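Uncharacterized protein (PDB 3D3Y) is of unknown function but resembles M16 metallopeptidases and probably binds a metal ion. Local coordinates at residues A[80-88]-A[229-237]; A[200-208]-A[368-379]. All coordinates share one frame; numbering follows the deposited sequence.

How the contacts relate
Contacts 1 and 2 lie on the same six-stranded mixed sheet, their centres about 17 Å apart. In contact 1 the hairpin of strands 74-82 and 85-95, at one edge of that sheet, meets the loop that leads from helix 211-219 to strand 244-251 of the other large sheet. Contact 2 sets strand 200-207, inside the first sheet, against helix 368-380, which comes from late in the chain. The segments alternate in sequence: 80-88, 200-208, 229-237, 368-379. The two contacts also touch, through the salt bridge Lys230-Asp202 and the packing of Trp87 on Tyr376. The sheet built largely from the first half of the chain is thus tied to both later segments.

Contact 1 (A[80-88]-A[229-237]); sequences SKKGNQHWF and GKAAIFYNQ
Gln85 reaches across to the loop 229-237 with a nearly straight side chain, and its flat amide end makes one of the two hydrogen bonds between the segments. NE2 donates to Ala231 O at 2.8 Å; the acceptor lies close to the amide plane, while the donor is tilted 33° from the plane of the Ala231 carbonyl. The other end of the same amide is turned to Trp87, whose NE1 gives its hydrogen to Gln85 OE1 in the carbonyl plane, on a lone pair, at 3.0 Å. Asn32 of strand 24-34 also bonds to OE1, so the rotation of the amide is fixed from both ends. Ile233 crosses this amide obliquely: with CG1 anti to the backbone N (chi1 -179°), CD1 comes to 3.5 Å from Gln85 OE1 and sits at the edge of the Trp87 ring, near its plane, while Lys82 CG runs alongside it.

Strands 74-82 and 85-95, at the edge of the six-stranded sheet, form a hairpin closed by a type II' turn from Lys82 to Gln85, with Gly83 at positive phi. At the turn Asn84 N donates to Ile233 O at 2.6 Å, coming from above the carbonyl plane, and Gly83 CA makes a C-H...O contact with that same oxygen at 3.0 Å. In the same turn, Asn84 CB lies 3.3 Å from Ala232 O, a buried carbonyl with no hydrogen-bonding partner in the model. Asn84 OD1, bonded to Gln169, lies obliquely by the Tyr235 ring, 3.9 Å from CD1.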
loop_
_atom_site.group_PDB
_atom_site.type_symbol
_atom_site.label_atom_id
_atom_site.label_comp_id
_atom_site.label_asym_id
_atom_site.label_seq_id
_atom_site.Cartn_x
_atom_site.Cartn_y
_atom_site.Cartn_z
ATOM N N SER A 80 2.922 -5.103 -0.373
ATOM C CA SER A 80 2.540 -3.770 0.075
ATOM C C SER A 80 2.596 -3.682 1.593
ATOM O O SER A 80 2.809 -4.680 2.285
ATOM C CB SER A 80 1.158 -3.363 -0.471
ATOM O OG SER A 80 0.206 -4.348 -0.161
ATOM N N LYS A 81 2.430 -2.474 2.111
ATOM C CA LYS A 81 2.603 -2.223 3.534
ATOM C C LYS A 81 1.311 -1.567 3.932
ATOM O O LYS A 81 0.836 -0.720 3.204
ATOM C CB LYS A 81 3.785 -1.253 3.691
ATOM C CG LYS A 81 3.965 -0.567 5.017
ATOM C CD LYS A 81 5.398 0.029 5.030
ATOM C CE LYS A 81 5.501 1.218 5.940
ATOM N NZ LYS A 81 6.836 1.900 5.816
ATOM N N LYS A 82 0.760 -1.929 5.079
ATOM C CA LYS A 82 -0.477 -1.314 5.545
ATOM C C LYS A 82 -0.404 -1.258 7.038
ATOM O O LYS A 82 -0.435 -2.300 7.701
ATOM C CB LYS A 82 -1.711 -2.135 5.143
ATOM C CG LYS A 82 -3.064 -1.360 5.241
ATOM C CD LYS A 82 -3.187 -0.508 3.975
ATOM C CE LYS A 82 -4.501 0.179 3.845
ATOM N NZ LYS A 82 -4.344 1.093 2.668
ATOM N N GLY A 83 -0.312 -0.043 7.584
ATOM C CA GLY A 83 -0.230 0.090 9.032
ATOM C C GLY A 83 0.982 -0.681 9.526
ATOM O O GLY A 83 2.100 -0.488 9.013
ATOM N N ASN A 84 0.770 -1.529 10.524
ATOM C CA ASN A 84 1.829 -2.368 11.048
ATOM C C ASN A 84 1.961 -3.753 10.384
ATOM O O ASN A 84 2.626 -4.638 10.923
ATOM C CB ASN A 84 1.665 -2.540 12.553
ATOM C CG ASN A 84 2.992 -2.683 13.246
ATOM O OD1 ASN A 84 3.930 -1.891 12.992
ATOM N ND2 ASN A 84 3.110 -3.688 14.100
ATOM N N GLN A 85 1.343 -3.930 9.214
ATOM C CA GLN A 85 1.359 -5.221 8.481
ATOM C C GLN A 85 2.109 -5.079 7.167
ATOM O O GLN A 85 2.206 -3.986 6.595
ATOM C CB GLN A 85 -0.073 -5.696 8.202
ATOM C CG GLN A 85 -0.823 -6.118 9.450
ATOM C CD GLN A 85 -2.298 -6.384 9.207
ATOM O OE1 GLN A 85 -2.771 -6.376 8.070
ATOM N NE2 GLN A 85 -3.040 -6.627 10.295
ATOM N N HIS A 86 2.677 -6.185 6.705
ATOM C CA HIS A 86 3.302 -6.216 5.394
ATOM C C HIS A 86 2.632 -7.401 4.680
ATOM O O HIS A 86 2.481 -8.512 5.258
ATOM C CB HIS A 86 4.842 -6.382 5.506
ATOM C CG HIS A 86 5.569 -6.149 4.213
ATOM N ND1 HIS A 86 5.847 -7.161 3.321
ATOM C CD2 HIS A 86 6.043 -5.011 3.651
ATOM C CE1 HIS A 86 6.473 -6.659 2.265
ATOM N NE2 HIS A 86 6.603 -5.351 2.442
ATOM N N TRP A 87 2.169 -7.140 3.461
ATOM C CA TRP A 87 1.339 -8.082 2.727
ATOM C C TRP A 87 2.125 -8.604 1.513
ATOM O O TRP A 87 2.743 -7.833 0.796
ATOM C CB TRP A 87 0.065 -7.359 2.222
ATOM C CG TRP A 87 -0.886 -6.760 3.277
ATOM C CD1 TRP A 87 -0.874 -6.957 4.644
ATOM C CD2 TRP A 87 -2.029 -5.949 2.998
ATOM N NE1 TRP A 87 -1.941 -6.262 5.232
ATOM C CE2 TRP A 87 -2.658 -5.646 4.237
ATOM C CE3 TRP A 87 -2.593 -5.443 1.803
ATOM C CZ2 TRP A 87 -3.820 -4.860 4.318
ATOM C CZ3 TRP A 87 -3.762 -4.643 1.887
ATOM C CH2 TRP A 87 -4.352 -4.360 3.140
ATOM N N PHE A 88 2.039 -9.910 1.260
ATOM C CA PHE A 88 2.668 -10.563 0.105
ATOM C C PHE A 88 1.488 -11.121 -0.683
ATOM O O PHE A 88 0.721 -11.935 -0.169
ATOM C CB PHE A 88 3.601 -11.650 0.596
ATOM C CG PHE A 88 4.316 -12.426 -0.480
ATOM C CD1 PHE A 88 5.676 -12.197 -0.717
ATOM C CD2 PHE A 88 3.663 -13.449 -1.199
ATOM C CE1 PHE A 88 6.373 -12.964 -1.656
ATOM C CE2 PHE A 88 4.342 -14.219 -2.166
ATOM C CZ PHE A 88 5.713 -13.963 -2.404
ATOM N N GLY A 229 -4.432 -15.334 14.765
ATOM C CA GLY A 229 -4.291 -13.894 14.996
ATOM C C GLY A 229 -3.297 -13.193 14.071
ATOM O O GLY A 229 -2.152 -13.609 13.935
ATOM N N LYS A 230 -3.728 -12.108 13.439
ATOM C CA LYS A 230 -2.804 -11.273 12.658
ATOM C C LYS A 230 -2.112 -10.232 13.556
ATOM O O LYS A 230 -2.613 -9.904 14.630
ATOM C CB LYS A 230 -3.573 -10.551 11.551
ATOM C CG LYS A 230 -4.097 -11.494 10.455
ATOM C CD LYS A 230 -4.782 -10.718 9.343
ATOM C CE LYS A 230 -5.189 -11.622 8.194
ATOM N NZ LYS A 230 -6.375 -12.475 8.516
ATOM N N ALA A 231 -0.971 -9.721 13.113
ATOM C CA ALA A 231 -0.390 -8.492 13.685
ATOM C C ALA A 231 -1.461 -7.381 13.783
ATOM O O ALA A 231 -2.376 -7.317 12.945
ATOM C CB ALA A 231 0.778 -8.002 12.817
ATOM N N ALA A 232 -1.329 -6.499 14.779
ATOM C CA ALA A 232 -2.197 -5.327 14.882
ATOM C C ALA A 232 -2.082 -4.523 13.598
ATOM O O ALA A 232 -0.987 -4.352 13.064
ATOM C CB ALA A 232 -1.824 -4.492 16.060
ATOM N N ILE A 233 -3.203 -4.069 13.057
ATOM C CA ILE A 233 -3.106 -3.361 11.791
ATOM C C ILE A 233 -2.548 -1.930 11.960
ATOM O O ILE A 233 -1.720 -1.488 11.156
ATOM C CB ILE A 233 -4.417 -3.378 10.956
ATOM C CG1 ILE A 233 -4.165 -2.618 9.642
ATOM C CG2 ILE A 233 -5.578 -2.781 11.720
ATOM C CD1 ILE A 233 -4.427 -3.345 8.367
ATOM N N PHE A 234 -2.994 -1.219 12.985
ATOM C CA PHE A 234 -2.681 0.193 13.093
ATOM C C PHE A 234 -1.299 0.360 13.697
ATOM O O PHE A 234 -0.855 -0.479 14.505
ATOM C CB PHE A 234 -3.720 0.945 13.939
ATOM C CG PHE A 234 -5.096 0.989 13.323
ATOM C CD1 PHE A 234 -5.272 1.218 11.961
ATOM C CD2 PHE A 234 -6.221 0.808 14.116
ATOM C CE1 PHE A 234 -6.568 1.265 11.381
ATOM C CE2 PHE A 234 -7.529 0.860 13.548
ATOM C CZ PHE A 234 -7.685 1.092 12.176
ATOM N N TYR A 235 -0.618 1.432 13.305
ATOM C CA TYR A 235 0.608 1.824 14.006
ATOM C C TYR A 235 0.373 3.185 14.657
ATOM O O TYR A 235 -0.190 4.090 14.039
ATOM C CB TYR A 235 1.819 1.898 13.071
ATOM C CG TYR A 235 3.051 2.531 13.713
ATOM C CD1 TYR A 235 4.001 1.747 14.397
ATOM C CD2 TYR A 235 3.255 3.913 13.655
ATOM C CE1 TYR A 235 5.138 2.327 14.992
ATOM C CE2 TYR A 235 4.389 4.504 14.248
ATOM C CZ TYR A 235 5.317 3.712 14.907
ATOM O OH TYR A 235 6.417 4.332 15.463
ATOM N N ASN A 236 0.839 3.301 15.898
ATOM C CA ASN A 236 0.782 4.535 16.665
ATOM C C ASN A 236 2.127 4.777 17.384
ATOM O O ASN A 236 2.885 3.837 17.667
ATOM C CB ASN A 236 -0.382 4.441 17.681
ATOM C CG ASN A 236 -0.499 5.671 18.550
ATOM O OD1 ASN A 236 -0.801 6.768 18.050
ATOM N ND2 ASN A 236 -0.241 5.509 19.865
ATOM N N GLN A 237 2.420 6.032 17.685
ATOM C CA GLN A 237 3.632 6.366 18.444
ATOM C C GLN A 237 3.353 7.629 19.225
ATOM O O GLN A 237 2.458 8.400 18.840
ATOM C CB GLN A 237 4.805 6.593 17.498
ATOM C CG GLN A 237 4.538 7.628 16.419
ATOM C CD GLN A 237 5.780 7.901 15.574
ATOM O OE1 GLN A 237 6.597 7.006 15.338
ATOM N NE2 GLN A 237 5.923 9.140 15.120
#

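Contact 2 (A[200-208]-A[368-379]); sequences QVDIFVLGD and AGAWLEKEYLNE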
loop_
_atom_site.group_PDB
_atom_site.type_symbol
_atom_site.label_atom_id
_atom_site.label_comp_id
_atom_site.label_asym_id
_atom_site.label_seq_id
_atom_site.Cartn_x
_atom_site.Cartn_y
_atom_site.Cartn_z
ATOM N N GLN A 200 -0.272 -15.495 8.377
ATOM C CA GLN A 200 -1.718 -15.663 8.221
ATOM C C GLN A 200 -2.014 -15.583 6.729
ATOM O O GLN A 200 -1.502 -14.704 6.025
ATOM C CB GLN A 200 -2.503 -14.609 9.008
ATOM C CG GLN A 200 -2.464 -14.843 10.541
ATOM C CD GLN A 200 -1.037 -14.768 11.085
ATOM O OE1 GLN A 200 -0.321 -13.781 10.863
ATOM N NE2 GLN A 200 -0.617 -15.812 11.794
ATOM N N VAL A 201 -2.814 -16.519 6.234
ATOM C CA VAL A 201 -3.056 -16.606 4.796
ATOM C C VAL A 201 -4.553 -16.461 4.574
ATOM O O VAL A 201 -5.349 -17.106 5.262
ATOM C CB VAL A 201 -2.561 -17.974 4.227
ATOM C CG1 VAL A 201 -2.816 -18.058 2.708
ATOM C CG2 VAL A 201 -1.072 -18.155 4.491
ATOM N N ASP A 202 -4.932 -15.596 3.639
ATOM C CA ASP A 202 -6.341 -15.465 3.264
ATOM C C ASP A 202 -6.445 -15.514 1.745
ATOM O O ASP A 202 -5.653 -14.903 1.022
ATOM C CB ASP A 202 -6.973 -14.191 3.862
ATOM C CG ASP A 202 -7.202 -14.316 5.349
ATOM O OD1 ASP A 202 -8.262 -14.838 5.755
ATOM O OD2 ASP A 202 -6.299 -13.928 6.124
ATOM N N ILE A 203 -7.402 -16.299 1.271
ATOM C CA ILE A 203 -7.557 -16.557 -0.154
ATOM C C ILE A 203 -8.925 -16.062 -0.513
ATOM O O ILE A 203 -9.926 -16.387 0.179
ATOM C CB ILE A 203 -7.444 -18.062 -0.465
ATOM C CG1 ILE A 203 -6.064 -18.562 -0.040
ATOM C CG2 ILE A 203 -7.694 -18.314 -1.961
ATOM C CD1 ILE A 203 -5.879 -20.076 -0.158
ATOM N N PHE A 204 -8.963 -15.232 -1.547
ATOM C CA PHE A 204 -10.207 -14.645 -2.029
ATOM C C PHE A 204 -10.490 -15.057 -3.465
ATOM O O PHE A 204 -9.578 -15.106 -4.316
ATOM C CB PHE A 204 -10.131 -13.120 -1.945
ATOM C CG PHE A 204 -10.163 -12.600 -0.548
ATOM C CD1 PHE A 204 -11.328 -12.064 -0.023
ATOM C CD2 PHE A 204 -9.018 -12.652 0.258
ATOM C CE1 PHE A 204 -11.364 -11.598 1.282
ATOM C CE2 PHE A 204 -9.057 -12.178 1.562
ATOM C CZ PHE A 204 -10.214 -11.651 2.068
ATOM N N VAL A 205 -11.761 -15.349 -3.725
ATOM C CA VAL A 205 -12.223 -15.654 -5.058
ATOM C C VAL A 205 -13.452 -14.806 -5.303
ATOM O O VAL A 205 -14.457 -14.935 -4.594
ATOM C CB VAL A 205 -12.575 -17.169 -5.227
ATOM C CG1 VAL A 205 -13.014 -17.433 -6.661
ATOM C CG2 VAL A 205 -11.368 -18.015 -4.871
ATOM N N LEU A 206 -13.356 -13.929 -6.301
ATOM C CA LEU A 206 -14.435 -13.028 -6.671
ATOM C C LEU A 206 -14.847 -13.324 -8.107
ATOM O O LEU A 206 -14.034 -13.165 -9.057
ATOM C CB LEU A 206 -13.993 -11.561 -6.526
ATOM C CG LEU A 206 -14.908 -10.507 -7.175
ATOM C CD1 LEU A 206 -16.044 -10.206 -6.248
ATOM C CD2 LEU A 206 -14.154 -9.249 -7.470
ATOM N N GLY A 207 -16.099 -13.739 -8.280
ATOM C CA GLY A 207 -16.604 -14.038 -9.627
ATOM C C GLY A 207 -17.858 -14.893 -9.555
ATOM O O GLY A 207 -18.388 -15.134 -8.446
ATOM N N ASP A 208 -18.328 -15.352 -10.720
ATOM C CA ASP A 208 -19.517 -16.198 -10.788
ATOM C C ASP A 208 -19.091 -17.614 -10.465
ATOM O O ASP A 208 -18.900 -18.445 -11.349
ATOM C CB ASP A 208 -20.170 -16.115 -12.173
ATOM C CG ASP A 208 -21.501 -16.876 -12.255
ATOM O OD1 ASP A 208 -21.999 -17.406 -11.236
ATOM O OD2 ASP A 208 -22.064 -16.918 -13.359
ATOM N N ALA A 368 -13.122 -4.485 -9.839
ATOM C CA ALA A 368 -12.976 -5.779 -9.145
ATOM C C ALA A 368 -11.780 -5.794 -8.189
ATOM O O ALA A 368 -11.867 -6.341 -7.093
ATOM C CB ALA A 368 -12.891 -6.941 -10.137
ATOM N N GLY A 369 -10.671 -5.173 -8.583
ATOM C CA GLY A 369 -9.522 -5.034 -7.675
ATOM C C GLY A 369 -9.845 -4.243 -6.427
ATOM O O GLY A 369 -9.460 -4.625 -5.313
ATOM N N ALA A 370 -10.545 -3.119 -6.607
ATOM C CA ALA A 370 -10.964 -2.277 -5.494
ATOM C C ALA A 370 -11.926 -3.034 -4.584
ATOM O O ALA A 370 -11.880 -2.897 -3.367
ATOM C CB ALA A 370 -11.649 -1.001 -6.020
ATOM N N TRP A 371 -12.803 -3.811 -5.190
ATOM C CA TRP A 371 -13.774 -4.597 -4.444
ATOM C C TRP A 371 -13.027 -5.599 -3.544
ATOM O O TRP A 371 -13.239 -5.609 -2.327
ATOM C CB TRP A 371 -14.769 -5.275 -5.396
ATOM C CG TRP A 371 -15.929 -5.952 -4.719
ATOM C CD1 TRP A 371 -16.096 -6.152 -3.375
ATOM C CD2 TRP A 371 -17.065 -6.564 -5.353
ATOM N NE1 TRP A 371 -17.274 -6.827 -3.131
ATOM C CE2 TRP A 371 -17.884 -7.098 -4.328
ATOM C CE3 TRP A 371 -17.476 -6.710 -6.690
ATOM C CZ2 TRP A 371 -19.094 -7.759 -4.596
ATOM C CZ3 TRP A 371 -18.666 -7.372 -6.953
ATOM C CH2 TRP A 371 -19.462 -7.891 -5.912
ATOM N N LEU A 372 -12.114 -6.382 -4.120
ATOM C CA LEU A 372 -11.262 -7.287 -3.309
ATOM C C LEU A 372 -10.580 -6.609 -2.116
ATOM O O LEU A 372 -10.616 -7.153 -1.019
ATOM C CB LEU A 372 -10.229 -8.058 -4.155
ATOM C CG LEU A 372 -10.668 -9.274 -4.964
ATOM C CD1 LEU A 372 -9.527 -9.733 -5.889
ATOM C CD2 LEU A 372 -11.152 -10.459 -4.108
ATOM N N GLU A 373 -9.999 -5.425 -2.322
ATOM C CA GLU A 373 -9.390 -4.644 -1.232
ATOM C C GLU A 373 -10.383 -4.206 -0.147
ATOM O O GLU A 373 -10.050 -4.249 1.034
ATOM C CB GLU A 373 -8.600 -3.423 -1.737
ATOM C CG GLU A 373 -7.403 -3.744 -2.644
ATOM C CD GLU A 373 -6.391 -4.710 -1.994
ATOM O OE1 GLU A 373 -6.256 -4.722 -0.750
ATOM O OE2 GLU A 373 -5.749 -5.471 -2.729
ATOM N N LYS A 374 -11.580 -3.761 -0.544
ATOM C CA LYS A 374 -12.648 -3.468 0.418
ATOM C C LYS A 374 -12.985 -4.722 1.221
ATOM O O LYS A 374 -13.136 -4.652 2.434
ATOM C CB LYS A 374 -13.918 -2.935 -0.279
ATOM C CG LYS A 374 -13.748 -1.550 -0.885
ATOM C CD LYS A 374 -15.050 -0.972 -1.500
ATOM C CE LYS A 374 -14.762 0.439 -2.050
ATOM N NZ LYS A 374 -15.828 0.967 -2.966
ATOM N N GLU A 375 -13.108 -5.857 0.542
ATOM C CA GLU A 375 -13.409 -7.132 1.211
ATOM C C GLU A 375 -12.320 -7.501 2.219
ATOM O O GLU A 375 -12.612 -7.957 3.326
ATOM C CB GLU A 375 -13.585 -8.270 0.198
ATOM C CG GLU A 375 -14.841 -8.170 -0.667
ATOM C CD GLU A 375 -16.127 -8.513 0.083
ATOM O OE1 GLU A 375 -16.062 -8.988 1.243
ATOM O OE2 GLU A 375 -17.218 -8.310 -0.499
ATOM N N TYR A 376 -11.061 -7.289 1.838
ATOM C CA TYR A 376 -9.973 -7.584 2.743
ATOM C C TYR A 376 -10.020 -6.713 3.997
ATOM O O TYR A 376 -9.964 -7.235 5.118
ATOM C CB TYR A 376 -8.626 -7.495 2.027
ATOM C CG TYR A 376 -7.517 -8.158 2.805
ATOM C CD1 TYR A 376 -7.385 -9.532 2.820
ATOM C CD2 TYR A 376 -6.602 -7.399 3.536
ATOM C CE1 TYR A 376 -6.371 -10.158 3.547
ATOM C CE2 TYR A 376 -5.583 -8.010 4.267
ATOM C CZ TYR A 376 -5.462 -9.389 4.253
ATOM O OH TYR A 376 -4.435 -9.989 4.950
ATOM N N LEU A 377 -10.160 -5.398 3.827
ATOM C CA LEU A 377 -10.246 -4.510 4.985
ATOM C C LEU A 377 -11.386 -4.896 5.874
ATOM O O LEU A 377 -11.231 -4.951 7.088
ATOM C CB LEU A 377 -10.388 -3.026 4.604
ATOM C CG LEU A 377 -9.191 -2.408 3.885
ATOM C CD1 LEU A 377 -9.425 -0.910 3.693
ATOM C CD2 LEU A 377 -7.874 -2.685 4.643
ATOM N N ASN A 378 -12.536 -5.144 5.255
ATOM C CA ASN A 378 -13.736 -5.618 5.926
ATOM C C ASN A 378 -13.521 -6.862 6.775
ATOM O O ASN A 378 -14.085 -6.990 7.863
ATOM C CB ASN A 378 -14.729 -5.988 4.854
ATOM C CG ASN A 378 -16.032 -5.388 5.088
ATOM O OD1 ASN A 378 -16.802 -5.898 5.895
ATOM N ND2 ASN A 378 -16.314 -4.263 4.402
ATOM N N GLU A 379 -12.732 -7.782 6.236
ATOM C CA GLU A 379 -12.366 -9.015 6.908
ATOM C C GLU A 379 -11.525 -8.705 8.140
ATOM O O GLU A 379 -11.768 -9.242 9.202
ATOM C CB GLU A 379 -11.588 -9.922 5.947
ATOM C CG GLU A 379 -10.945 -11.150 6.588
ATOM C CD GLU A 379 -11.966 -12.115 7.169
ATOM O OE1 GLU A 379 -13.153 -12.066 6.759
ATOM O OE2 GLU A 379 -11.567 -12.933 8.038
HETATM O O HOH W 1 -4.001 -12.501 4.960
HETATM O O HOH W 2 -9.076 -14.239 8.186
#
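A helix packed on one face of a mixed beta sheet makes this contact: strand 200-207, an inner strand of the six-stranded sheet, packs against helix 368-380 with the axes of the two segments 9.9 Å apart and their directions at 137°. Alternate strand residues Asp202, Phe204 and Leu206 point at the helix, whereas Ile203 and Val205 pack on helix 211-219.

Leu206 divides its two methyls between neighbours on the helix. CD1 sits over one face of the Trp371 indole in a CH-pi contact, 3.8 Å from the centroid of the six-membered ring and 10° off its normal; CD2 meets Ala368 CB. Leu372 fills the step between strand residues, its CD2 3.6 Å from Phe204 CB and close to Leu206 CB as well. Phe204 leans to the other side: its CG lies beside the backbone N, anti to the carbonyl carbon, and ring atom CE2 comes to 3.4 Å from Tyr376 CD1, at the edge of the tyrosine ring. The two rings are oblique, their planes 62° apart. Within the helix, on the face that meets the strand, Trp371 NE1 donates to the anti lone pair of Glu375 OE2, joining two successive turns.

Toward the start of the strand the apolar layer gives way to acids and water. One water joins Asp202 OD2 to Tyr376 OH, which also bonds to Asn32; a second donates to Asp202 OD1 at 2.6 Å and to Glu379 OE2 at 2.8 Å. Since these carboxylates lie only 4.4 Å apart, OD1 to OE2, the second water probably eases their mutual repulsion. Lys230, in a salt bridge with Asp202, probably offsets the charge further, and His15 hydrogen-bonds to OD1. Apolar packing thus makes up the Leu206 end and the middle of the interface, and water-bridged polar groups the Asp202 end.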